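PDB 4K4K: putative fimbrium subunit Fim1C from Bacteroides uniformis, which probably forms part of the tip of fimbriae, the filamentous surface appendages that mediate cell adhesion and biofilm formation. Local coordinates for residues 34-39 / 88-93. Sequence-based numbering, arbitrary orientation.
Sequences AGDAIG and AYYPYR
G39 and Y89 exchange a pair of backbone hydrogen bonds, G39 N to Y89 O at 3.1 Å and Y89 N to G39 O, also 3.1 Å, which makes them a hydrogen-bonded antiparallel pair. Two residues on, P91, entered through a cis peptide, has no N-H to offer, and Y92 N bonds A37 O instead, at 3.0 Å. That bond is nearly straight at the proton (170°), yet its donor stands well above the carbonyl plane. The link joins strands 37-44 and 84-90 in the fimbrillin-like fold, with 47-57 and 118-126 pairing on their other edges. The absence of a side chain at G39 lets the Y89 ring lie over its backbone: CG of Y89 sits between the backbone N and the carbonyl carbon (chi1 73°), and Y89 CE1 comes to 3.6 Å from G39 CA. From there the hydroxyl accepts the N-H of R93, Y89 OH to R93 N 3.0 Å, and also bonds N53, tying the turn back over the strand. A leucine in place of Y89 would probably leave the R93 N-H and N53 without this shared partner and the loop after P91 freer to shift. The Y92 ring comes up to the same glycine, its edge meeting G39 CA, with Y92 CB 3.7 Å from A37 CB, while the Y92 hydroxyl bonds E94. I38 sets CG2 at the edge of the Y90 ring, 4.0 Å from Y90 CB, and P91 CB lies over the centre of one face of that ring.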
ATOM      1  N   ALA A  34       7.069  -3.503 -14.531  1.00 48.65           N
ATOM      2  CA  ALA A  34       7.382  -2.579 -15.627  1.00 48.34           C
ATOM      3  C   ALA A  34       6.265  -1.547 -15.799  1.00 48.65           C
ATOM      4  O   ALA A  34       5.080  -1.903 -15.799  1.00 47.41           O
ATOM      5  CB  ALA A  34       7.607  -3.345 -16.924  1.00 50.91           C
ATOM      6  N   GLY A  35       6.663  -0.279 -15.822  1.00 42.84           N
ATOM      7  CA  GLY A  35       5.746   0.846 -15.952  1.00 40.71           C
ATOM      8  C   GLY A  35       5.359   1.525 -14.649  1.00 39.88           C
ATOM      9  O   GLY A  35       4.774   2.615 -14.698  1.00 39.66           O
ATOM     10  N   ASP A  36       5.634   0.879 -13.469  1.00 31.22           N
ATOM     11  CA  ASP A  36       5.318   1.437 -12.137  1.00 27.60           C
ATOM     12  C   ASP A  36       5.952   2.818 -12.021  1.00 27.66           C
ATOM     13  O   ASP A  36       7.116   2.987 -12.396  1.00 27.08           O
ATOM     14  CB  ASP A  36       5.820   0.534 -11.001  1.00 28.37           C
ATOM     15  CG  ASP A  36       4.833  -0.506 -10.462  1.00 37.83           C
ATOM     16  OD1 ASP A  36       3.648  -0.475 -10.868  1.00 40.15           O
ATOM     17  OD2 ASP A  36       5.242  -1.325  -9.607  1.00 38.11           O
ATOM     18  N   ALA A  37       5.174   3.798 -11.557  1.00 22.76           N
ATOM     19  CA  ALA A  37       5.639   5.183 -11.505  1.00 20.29           C
ATOM     20  C   ALA A  37       5.570   5.761 -10.093  1.00 20.31           C
ATOM     21  O   ALA A  37       4.660   5.450  -9.306  1.00 18.48           O
ATOM     22  CB  ALA A  37       4.824   6.038 -12.471  1.00 20.57           C
ATOM     23  N   ILE A  38       6.577   6.571  -9.761  1.00 17.15           N
ATOM     24  CA  ILE A  38       6.669   7.267  -8.471  1.00 15.78           C
ATOM     25  C   ILE A  38       6.759   8.769  -8.745  1.00 18.35           C
ATOM     26  O   ILE A  38       7.149   9.168  -9.845  1.00 18.28           O
ATOM     27  CB  ILE A  38       7.865   6.765  -7.608  1.00 18.28           C
ATOM     28  CG1 ILE A  38       9.228   7.050  -8.304  1.00 18.15           C
ATOM     29  CG2 ILE A  38       7.703   5.248  -7.324  1.00 18.27           C
ATOM     30  CD1 ILE A  38      10.464   6.820  -7.422  1.00 19.15           C
ATOM     31  N   GLY A  39       6.417   9.565  -7.746  1.00 13.95           N
ATOM     32  CA  GLY A  39       6.562  11.016  -7.811  1.00 13.27           C
ATOM     33  C   GLY A  39       7.712  11.392  -6.892  1.00 15.92           C
ATOM     34  O   GLY A  39       7.732  10.958  -5.742  1.00 15.97           O
ATOM     35  N   ALA A  88       9.710  10.754  -1.928  1.00 13.88           N
ATOM     36  CA  ALA A  88       8.961  10.151  -3.035  1.00 12.40           C
ATOM     37  C   ALA A  88       7.751   9.434  -2.518  1.00 15.01           C
ATOM     38  O   ALA A  88       7.668   9.106  -1.331  1.00 14.49           O
ATOM     39  CB  ALA A  88       9.850   9.177  -3.833  1.00 14.27           C
ATOM     40  N   TYR A  89       6.820   9.140  -3.428  1.00 12.51           N
ATOM     41  CA  TYR A  89       5.635   8.375  -3.073  1.00 12.43           C
ATOM     42  C   TYR A  89       5.227   7.515  -4.261  1.00 17.69           C
ATOM     43  O   TYR A  89       5.619   7.768  -5.403  1.00 16.68           O
ATOM     44  CB  TYR A  89       4.451   9.293  -2.615  1.00 12.38           C
ATOM     45  CG  TYR A  89       3.828  10.021  -3.789  1.00 11.38           C
ATOM     46  CD1 TYR A  89       4.446  11.140  -4.347  1.00 13.51           C
ATOM     47  CD2 TYR A  89       2.677   9.526  -4.418  1.00 11.97           C
ATOM     48  CE1 TYR A  89       3.920  11.765  -5.480  1.00 14.67           C
ATOM     49  CE2 TYR A  89       2.157  10.134  -5.563  1.00 13.18           C
ATOM     50  CZ  TYR A  89       2.801  11.230  -6.112  1.00 17.62           C
ATOM     51  OH  TYR A  89       2.277  11.826  -7.238  1.00 15.25           O
ATOM     52  N   TYR A  90       4.424   6.503  -3.975  1.00 13.31           N
ATOM     53  CA  TYR A  90       3.866   5.585  -4.966  1.00 13.51           C
ATOM     54  C   TYR A  90       2.394   5.375  -4.596  1.00 15.11           C
ATOM     55  O   TYR A  90       2.113   5.249  -3.410  1.00 15.85           O
ATOM     56  CB  TYR A  90       4.652   4.235  -4.916  1.00 15.24           C
ATOM     57  CG  TYR A  90       3.977   3.126  -5.692  1.00 17.97           C
ATOM     58  CD1 TYR A  90       4.207   2.964  -7.058  1.00 19.67           C
ATOM     59  CD2 TYR A  90       3.006   2.315  -5.091  1.00 20.39           C
ATOM     60  CE1 TYR A  90       3.502   2.011  -7.808  1.00 20.51           C
ATOM     61  CE2 TYR A  90       2.339   1.319  -5.819  1.00 21.41           C
ATOM     62  CZ  TYR A  90       2.594   1.173  -7.177  1.00 29.11           C
ATOM     63  OH  TYR A  90       1.921   0.233  -7.918  1.00 30.04           O
ATOM     64  N   PRO A  91       1.461   5.231  -5.550  1.00 15.19           N
ATOM     65  CA  PRO A  91       1.643   5.363  -7.008  1.00 15.94           C
ATOM     66  C   PRO A  91       1.518   6.800  -7.453  1.00 18.77           C
ATOM     67  O   PRO A  91       0.672   7.563  -6.950  1.00 17.01           O
ATOM     68  CB  PRO A  91       0.519   4.479  -7.571  1.00 17.92           C
ATOM     69  CG  PRO A  91      -0.604   4.671  -6.559  1.00 21.48           C
ATOM     70  CD  PRO A  91       0.067   4.879  -5.203  1.00 16.92           C
ATOM     71  N   TYR A  92       2.380   7.187  -8.386  1.00 17.19           N
ATOM     72  CA  TYR A  92       2.373   8.535  -8.944  1.00 16.35           C
ATOM     73  C   TYR A  92       0.976   8.953  -9.409  1.00 19.30           C
ATOM     74  O   TYR A  92       0.247   8.145 -10.003  1.00 19.21           O
ATOM     75  CB  TYR A  92       3.325   8.571 -10.154  1.00 16.68           C
ATOM     76  CG  TYR A  92       3.249   9.847 -10.958  1.00 16.46           C
ATOM     77  CD1 TYR A  92       3.919  10.997 -10.545  1.00 16.63           C
ATOM     78  CD2 TYR A  92       2.479   9.916 -12.123  1.00 18.51           C
ATOM     79  CE1 TYR A  92       3.870  12.172 -11.296  1.00 17.78           C
ATOM     80  CE2 TYR A  92       2.402  11.090 -12.865  1.00 20.07           C
ATOM     81  CZ  TYR A  92       3.109  12.211 -12.458  1.00 22.46           C
ATOM     82  OH  TYR A  92       3.048  13.360 -13.207  1.00 22.69           O
ATOM     83  N   ARG A  93       0.612  10.215  -9.117  1.00 16.58           N
ATOM     84  CA  ARG A  93      -0.601  10.904  -9.593  1.00 18.55           C
ATOM     85  C   ARG A  93      -0.171  12.165 -10.290  1.00 22.28           C
ATOM     86  O   ARG A  93       0.602  12.923  -9.715  1.00 21.12           O
ATOM     87  CB  ARG A  93      -1.560  11.269  -8.464  1.00 19.27           C
ATOM     88  CG  ARG A  93      -2.166  10.083  -7.795  1.00 33.08           C
ATOM     89  CD  ARG A  93      -3.543  10.448  -7.343  1.00 40.34           C
ATOM     90  NE  ARG A  93      -4.188   9.295  -6.754  1.00 44.63           N
ATOM     91  CZ  ARG A  93      -4.921   9.350  -5.662  1.00 46.18           C
ATOM     92  NH1 ARG A  93      -5.106  10.509  -5.035  1.00 26.40           N
ATOM     93  NH2 ARG A  93      -5.474   8.248  -5.182  1.00 32.65           N
TER